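Local coordinates for protein putative TetR-family transcriptional regulator (Syntrophomonas wolfei subsp. wolfei, PDB 3LWJ) that probably binds DNA as a transcriptional regulator of the TetR family, through a predicted helix-turn-helix motif in its N-terminal part, at residues I26-Y30 against Y31-I35; E57-L60 against K61-E65; A118-D121 against Q122-Q126. All coordinates share one frame; numbering follows the deposited sequence.

Contact 1 of 3, residues I26-Y30 against Y31-I35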
loop_
_atom_site.group_PDB
_atom_site.type_symbol
_atom_site.label_atom_id
_atom_site.label_comp_id
_atom_site.label_asym_id
_atom_site.label_seq_id
_atom_site.Cartn_x
_atom_site.Cartn_y
_atom_site.Cartn_z
ATOM N N ILE A 26 -2.266 11.447 16.571
ATOM C CA ILE A 26 -3.476 10.609 16.696
ATOM C C ILE A 26 -4.734 11.427 17.032
ATOM O O ILE A 26 -5.782 11.219 16.448
ATOM C CB ILE A 26 -3.306 9.539 17.810
ATOM C CG1 ILE A 26 -2.281 8.489 17.388
ATOM C CG2 ILE A 26 -4.660 8.891 18.147
ATOM C CD1 ILE A 26 -2.688 7.697 16.185
ATOM N N GLU A 27 -4.611 12.376 17.954
ATOM C CA GLU A 27 -5.770 13.117 18.475
ATOM C C GLU A 27 -6.283 14.236 17.554
ATOM O O GLU A 27 -7.499 14.417 17.406
ATOM C CB GLU A 27 -5.403 13.697 19.826
ATOM C CG GLU A 27 -6.494 14.506 20.468
ATOM C CD GLU A 27 -6.011 15.233 21.701
ATOM O OE1 GLU A 27 -5.347 14.585 22.535
ATOM O OE2 GLU A 27 -6.299 16.444 21.828
ATOM N N LYS A 28 -5.358 15.011 16.975
ATOM C CA LYS A 28 -5.707 16.188 16.150
ATOM C C LYS A 28 -5.483 15.982 14.652
ATOM O O LYS A 28 -5.989 16.781 13.838
ATOM C CB LYS A 28 -4.878 17.416 16.572
ATOM C CG LYS A 28 -4.927 17.792 18.055
ATOM C CD LYS A 28 -4.086 19.046 18.341
ATOM C CE LYS A 28 -4.428 20.207 17.394
ATOM N NZ LYS A 28 -3.950 21.548 17.874
ATOM N N GLY A 29 -4.720 14.943 14.293
ATOM C CA GLY A 29 -4.237 14.755 12.913
ATOM C C GLY A 29 -2.854 15.401 12.683
ATOM O O GLY A 29 -2.600 16.521 13.136
ATOM N N TYR A 30 -1.979 14.687 11.976
ATOM C CA TYR A 30 -0.584 15.095 11.739
ATOM C C TYR A 30 -0.435 16.541 11.225
ATOM O O TYR A 30 0.406 17.294 11.713
ATOM C CB TYR A 30 0.103 14.110 10.763
ATOM C CG TYR A 30 1.532 14.495 10.472
ATOM C CD1 TYR A 30 2.571 14.001 11.250
ATOM C CD2 TYR A 30 1.841 15.420 9.463
ATOM C CE1 TYR A 30 3.887 14.393 11.023
ATOM C CE2 TYR A 30 3.159 15.807 9.223
ATOM C CZ TYR A 30 4.172 15.300 10.021
ATOM O OH TYR A 30 5.502 15.653 9.806
ATOM N N TYR A 31 -1.261 16.931 10.264
ATOM C CA TYR A 31 -1.168 18.266 9.660
ATOM C C TYR A 31 -1.731 19.378 10.532
ATOM O O TYR A 31 -1.175 20.510 10.549
ATOM C CB TYR A 31 -1.825 18.265 8.282
ATOM C CG TYR A 31 -0.975 17.483 7.317
ATOM C CD1 TYR A 31 0.263 17.989 6.898
ATOM C CD2 TYR A 31 -1.356 16.231 6.882
ATOM C CE1 TYR A 31 1.061 17.298 6.030
ATOM C CE2 TYR A 31 -0.551 15.499 6.024
ATOM C CZ TYR A 31 0.660 16.041 5.594
ATOM O OH TYR A 31 1.464 15.334 4.730
ATOM N N ASN A 32 -2.794 19.050 11.268
ATOM C CA ASN A 32 -3.387 19.970 12.261
ATOM C C ASN A 32 -2.545 20.166 13.521
ATOM O O ASN A 32 -2.816 21.079 14.270
ATOM C CB ASN A 32 -4.773 19.475 12.715
ATOM C CG ASN A 32 -5.784 19.366 11.570
ATOM O OD1 ASN A 32 -5.889 20.252 10.734
ATOM N ND2 ASN A 32 -6.550 18.275 11.552
ATOM N N THR A 33 -1.585 19.284 13.798
ATOM C CA THR A 33 -0.680 19.464 14.959
ATOM C C THR A 33 0.469 20.442 14.637
ATOM O O THR A 33 1.164 20.264 13.636
ATOM C CB THR A 33 -0.045 18.144 15.394
ATOM O OG1 THR A 33 -1.072 17.186 15.644
ATOM C CG2 THR A 33 0.857 18.329 16.663
ATOM N N SER A 34 0.681 21.449 15.489
ATOM C CA SER A 34 1.851 22.342 15.350
ATOM C C SER A 34 3.011 22.038 16.332
ATOM O O SER A 34 2.815 21.386 17.377
ATOM C CB SER A 34 1.424 23.786 15.562
ATOM O OG SER A 34 1.001 23.985 16.902
ATOM N N ILE A 35 4.205 22.553 15.999
ATOM C CA ILE A 35 5.366 22.443 16.884
ATOM C C ILE A 35 5.010 23.086 18.223
ATOM O O ILE A 35 5.440 22.601 19.259
ATOM C CB ILE A 35 6.638 23.136 16.304
ATOM C CG1 ILE A 35 7.071 22.478 14.997
ATOM C CG2 ILE A 35 7.804 23.049 17.286
ATOM C CD1 ILE A 35 7.597 23.469 13.986
#

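Contact 2 of 3, residues E57-L60 against K61-E65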
loop_
_atom_site.group_PDB
_atom_site.type_symbol
_atom_site.label_atom_id
_atom_site.label_comp_id
_atom_site.label_asym_id
_atom_site.label_seq_id
_atom_site.Cartn_x
_atom_site.Cartn_y
_atom_site.Cartn_z
ATOM N N GLU A 57 8.507 17.245 10.780
ATOM C CA GLU A 57 9.063 16.238 9.913
ATOM C C GLU A 57 10.313 15.622 10.535
ATOM O O GLU A 57 10.599 14.447 10.314
ATOM C CB GLU A 57 9.361 16.808 8.529
ATOM C CG GLU A 57 8.105 17.009 7.688
ATOM C CD GLU A 57 7.181 18.090 8.249
ATOM O OE1 GLU A 57 7.676 19.197 8.546
ATOM O OE2 GLU A 57 5.961 17.835 8.417
ATOM N N ASP A 58 11.065 16.410 11.298
ATOM C CA ASP A 58 12.195 15.876 12.046
ATOM C C ASP A 58 11.676 14.873 13.076
ATOM O O ASP A 58 12.317 13.862 13.337
ATOM C CB ASP A 58 12.994 17.000 12.723
ATOM C CG ASP A 58 13.867 17.777 11.737
ATOM O OD1 ASP A 58 14.518 17.144 10.880
ATOM O OD2 ASP A 58 13.915 19.019 11.826
ATOM N N ILE A 59 10.505 15.156 13.655
ATOM C CA ILE A 59 9.940 14.249 14.666
ATOM C C ILE A 59 9.498 12.927 14.010
ATOM O O ILE A 59 9.871 11.844 14.473
ATOM C CB ILE A 59 8.805 14.903 15.493
ATOM C CG1 ILE A 59 9.408 15.918 16.474
ATOM C CG2 ILE A 59 8.040 13.850 16.276
ATOM C CD1 ILE A 59 8.450 16.920 17.006
ATOM N N LEU A 60 8.779 13.037 12.892
ATOM C CA LEU A 60 8.333 11.889 12.128
ATOM C C LEU A 60 9.540 11.041 11.702
ATOM O O LEU A 60 9.501 9.835 11.894
ATOM C CB LEU A 60 7.468 12.337 10.920
ATOM C CG LEU A 60 6.824 11.236 10.060
ATOM C CD1 LEU A 60 5.874 10.409 10.891
ATOM C CD2 LEU A 60 6.109 11.742 8.791
ATOM N N LYS A 61 10.613 11.646 11.153
ATOM C CA LYS A 61 11.816 10.850 10.764
ATOM C C LYS A 61 12.380 10.071 11.951
ATOM O O LYS A 61 12.811 8.920 11.809
ATOM C CB LYS A 61 12.967 11.705 10.154
ATOM C CG LYS A 61 12.750 12.207 8.694
ATOM C CD LYS A 61 13.989 12.984 8.114
ATOM C CE LYS A 61 13.612 14.206 7.199
ATOM N NZ LYS A 61 13.521 13.987 5.675
ATOM N N ASN A 62 12.421 10.731 13.104
ATOM C CA ASN A 62 12.961 10.129 14.316
ATOM C C ASN A 62 12.058 8.982 14.839
ATOM O O ASN A 62 12.558 7.944 15.252
ATOM C CB ASN A 62 13.241 11.201 15.382
ATOM C CG ASN A 62 14.579 11.954 15.148
ATOM O OD1 ASN A 62 15.557 11.694 15.829
ATOM N ND2 ASN A 62 14.610 12.876 14.177
ATOM N N LEU A 63 10.744 9.166 14.810
ATOM C CA LEU A 63 9.795 8.089 15.146
ATOM C C LEU A 63 10.000 6.877 14.229
ATOM O O LEU A 63 10.035 5.757 14.690
ATOM C CB LEU A 63 8.349 8.584 15.019
ATOM C CG LEU A 63 7.853 9.527 16.113
ATOM C CD1 LEU A 63 6.587 10.238 15.672
ATOM C CD2 LEU A 63 7.637 8.779 17.415
ATOM N N LEU A 64 10.172 7.113 12.930
ATOM C CA LEU A 64 10.310 6.016 11.983
ATOM C C LEU A 64 11.700 5.355 11.986
ATOM O O LEU A 64 11.821 4.145 11.714
ATOM C CB LEU A 64 9.962 6.475 10.573
ATOM C CG LEU A 64 8.522 6.940 10.313
ATOM C CD1 LEU A 64 8.419 7.685 8.959
ATOM C CD2 LEU A 64 7.555 5.768 10.359
ATOM N N GLU A 65 12.732 6.122 12.279
ATOM C CA GLU A 65 14.078 5.563 12.489
ATOM C C GLU A 65 14.114 4.546 13.631
ATOM O O GLU A 65 14.702 3.479 13.506
ATOM C CB GLU A 65 15.076 6.663 12.854
ATOM C CG GLU A 65 15.619 7.412 11.660
ATOM C CD GLU A 65 16.346 8.719 12.033
ATOM O OE1 GLU A 65 16.586 8.982 13.247
ATOM O OE2 GLU A 65 16.666 9.484 11.091
#

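Contact 3 of 3, residues A118-D121 against Q122-Q126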
loop_
_atom_site.group_PDB
_atom_site.type_symbol
_atom_site.label_atom_id
_atom_site.label_comp_id
_atom_site.label_asym_id
_atom_site.label_seq_id
_atom_site.Cartn_x
_atom_site.Cartn_y
_atom_site.Cartn_z
ATOM N N ALA A 118 4.755 15.817 -0.329
ATOM C CA ALA A 118 6.107 15.363 -0.677
ATOM C C ALA A 118 7.056 15.328 0.522
ATOM O O ALA A 118 7.855 14.403 0.636
ATOM C CB ALA A 118 6.712 16.171 -1.812
ATOM N N PRO A 119 6.968 16.308 1.438
ATOM C CA PRO A 119 7.908 16.166 2.573
ATOM C C PRO A 119 7.648 14.936 3.446
ATOM O O PRO A 119 8.585 14.332 3.960
ATOM C CB PRO A 119 7.688 17.453 3.377
ATOM C CG PRO A 119 7.311 18.439 2.365
ATOM C CD PRO A 119 6.403 17.669 1.390
ATOM N N ILE A 120 6.382 14.590 3.631
ATOM C CA ILE A 120 6.022 13.430 4.487
ATOM C C ILE A 120 6.319 12.145 3.727
ATOM O O ILE A 120 6.904 11.210 4.288
ATOM C CB ILE A 120 4.578 13.543 4.974
ATOM C CG1 ILE A 120 4.526 14.542 6.146
ATOM C CG2 ILE A 120 4.036 12.186 5.432
ATOM C CD1 ILE A 120 4.900 15.989 5.821
ATOM N N ASP A 121 6.002 12.129 2.431
ATOM C CA ASP A 121 6.420 11.001 1.586
ATOM C C ASP A 121 7.947 10.807 1.544
ATOM O O ASP A 121 8.422 9.667 1.579
ATOM C CB ASP A 121 5.811 11.111 0.200
ATOM C CG ASP A 121 4.347 10.684 0.182
ATOM O OD1 ASP A 121 4.016 9.625 0.786
ATOM O OD2 ASP A 121 3.539 11.386 -0.460
ATOM N N GLN A 122 8.725 11.891 1.533
ATOM C CA GLN A 122 10.191 11.796 1.645
ATOM C C GLN A 122 10.554 11.065 2.956
ATOM O O GLN A 122 11.444 10.250 2.980
ATOM C CB GLN A 122 10.876 13.193 1.585
ATOM C CG GLN A 122 10.944 13.879 0.170
ATOM C CD GLN A 122 11.375 15.380 0.180
ATOM O OE1 GLN A 122 11.508 15.999 -0.885
ATOM N NE2 GLN A 122 11.601 15.950 1.372
ATOM N N CYS A 123 9.876 11.398 4.062
ATOM C CA CYS A 123 10.167 10.722 5.341
ATOM C C CYS A 123 9.812 9.236 5.263
ATOM O O CYS A 123 10.565 8.377 5.702
ATOM C CB CYS A 123 9.367 11.311 6.489
ATOM S SG CYS A 123 9.688 13.040 6.855
ATOM N N LEU A 124 8.642 8.915 4.722
ATOM C CA LEU A 124 8.247 7.513 4.650
ATOM C C LEU A 124 9.207 6.786 3.724
ATOM O O LEU A 124 9.460 5.626 3.935
ATOM C CB LEU A 124 6.788 7.336 4.230
ATOM C CG LEU A 124 5.798 7.262 5.415
ATOM C CD1 LEU A 124 5.760 8.575 6.255
ATOM C CD2 LEU A 124 4.412 6.916 4.924
ATOM N N LYS A 125 9.768 7.499 2.729
ATOM C CA LYS A 125 10.661 6.869 1.737
ATOM C C LYS A 125 11.952 6.413 2.386
ATOM O O LYS A 125 12.450 5.342 2.085
ATOM C CB LYS A 125 10.949 7.772 0.518
ATOM C CG LYS A 125 11.655 7.005 -0.631
ATOM C CD LYS A 125 11.927 7.890 -1.885
ATOM C CE LYS A 125 12.738 7.143 -2.915
ATOM N NZ LYS A 125 14.123 6.810 -2.424
ATOM N N GLN A 126 12.450 7.195 3.332
ATOM C CA GLN A 126 13.663 6.809 4.035
ATOM C C GLN A 126 13.441 5.574 4.910
ATOM O O GLN A 126 14.265 4.672 4.943
ATOM C CB GLN A 126 14.214 8.006 4.834
ATOM C CG GLN A 126 14.579 9.138 3.905
ATOM C CD GLN A 126 15.168 10.352 4.598
ATOM O OE1 GLN A 126 15.824 10.234 5.642
ATOM N NE2 GLN A 126 14.948 11.539 4.003
HETATM O O HOH W 1 10.869 15.488 4.642
#

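Contact 1 of 3, residues I26-Y30 against Y31-I35
Y30 carries its CG anti to the backbone N (chi1 179°), while Y31 sets its own CG anti to the carbonyl carbon (chi1 -71°), and these opposite choices bring the two neighbouring rings together as a T-shaped pair. The edge of Y30 points at the face of Y31, with CD2 of Y30 lying over the centre of that ring, 3.8 Å above its plane; the planes stand at 82°. The Y30 hydroxyl bonds to E57 and that of Y31 to S116. Ahead of the rings helix 10-28 runs out: G29 leaves helical geometry with positive phi. The amide of N32 folds back over this end, its ND2 giving a hydrogen bond to O of K28 at 2.8 Å, close to the line of the C=O bond and with the acceptor near the amide plane. O of G29 takes OG1 of T33 at 3.0 Å, from above the carbonyl plane, and a weak bond from N of T33. The carbonyls of K28 and of G29, just past the helix, thus find donors in the turn that leads to the predicted helix-turn-helix: the N32 side chain stands in for a backbone donor at K28, while the T33 hydroxyl reinforces a weak backbone bond at G29.

Contact 2 of 3, residues E57-L60 against K61-E65
K61 bonds through its backbone N to O of E57 at 2.9 Å, one of the successive i to i+4 bonds of helix 56-79, the helix that follows the predicted helix-turn-helix in this TetR-type fold. With CG anti to the carbonyl carbon (chi1 -75°), the K61 chain passes alongside the same E57 carbonyl, CG to O 3.5 Å, toward C123 and Q126 of helix 118-144. N62 comes next and addresses O of D58 through its backbone N and, in the conformer given, also through its side-chain ND2. In that conformer the two donors arrive from opposite faces of the carbonyl plane. L63 turns to the face packed on helix 10-28; its side chain runs alongside that of I59, pointing the same way, and both rest on L18. One residue on, L64 repeats this relation with L60 on the side where L64 meets F127 and L60 meets Y30. The helix therefore offers one apolar strip to helix 10-28 and another toward Y30 and helix 118-144, joining the putative DNA-binding part to the rest of the chain. In the second strip CD1 of L64 rests against CG of L60 at 4.0 Å.

Contact 3 of 3, residues A118-D121 against Q122-Q126
Q122, in the conformer given, lays its aliphatic chain over the first turn of helix 118-144, CG of Q122 lying 3.2 Å from O of A118, the same oxygen that accepts its backbone N-H at 2.8 Å. Beyond CG the chain is extended, and the terminal NE2 ends near CA of P119. A water donates to O of P119 at 2.6 Å; in the same Q122 conformer it also accepts a weak, long bond from NE2. O of P119 therefore has a second partner besides the N-H of C123, whose bond is tilted from the carbonyl plane. SG of C123 also lies close to this oxygen, at 3.4 Å. Further on, I120 O receives N of L124 almost in line with its C=O, and D121 O receives N of K125, so each of the four carbonyls from A118 to D121 is met by the N-H four residues later. This is the regular opening of a long alpha-helix in the C-terminal part of a TetR-type fold, which packs here against helix 56-79 and helix 104-113. On that inner side CG2 of I120 lies 4.1 Å from CD1 of L124 in the conformer given; I120 reaches Y30, Y31 and E57, while L124 packs on L64, Y110 and V113. The carboxylate of D121 is buried and finds its partners outside the two segments. Its OD1 accepts from N of G115, just before the helix, and is also hydrogen-bonded to OH of Y169 of the second subunit, so that one oxygen ties the start of the helix to both the preceding loop and the dimer partner. K125 sends its NZ to a salt bridge with D129, one turn further along, while its side chain packs on A176 of the second subunit.

Contacts 1, 2 and 3 follow one another along the chain without overlap and meet in space. Contact 1 closes helix 10-28 just before helix 35-42, contact 2 lies near the start of helix 56-79, and contact 3 opens helix 118-144. The centres of contact 1 and contact 2 are about 14 Å apart. Contact 3 has its centre about 17 Å from that of contact 1 and about 10 Å from that of contact 2. E57 and I120 both touch Y30, and also each other, so the three sites converge there; K61 adds a second link, to C123. Of the three, contact 3 is the one that reaches the second subunit, a layout consistent with coupling between the putative DNA-binding part and the dimer.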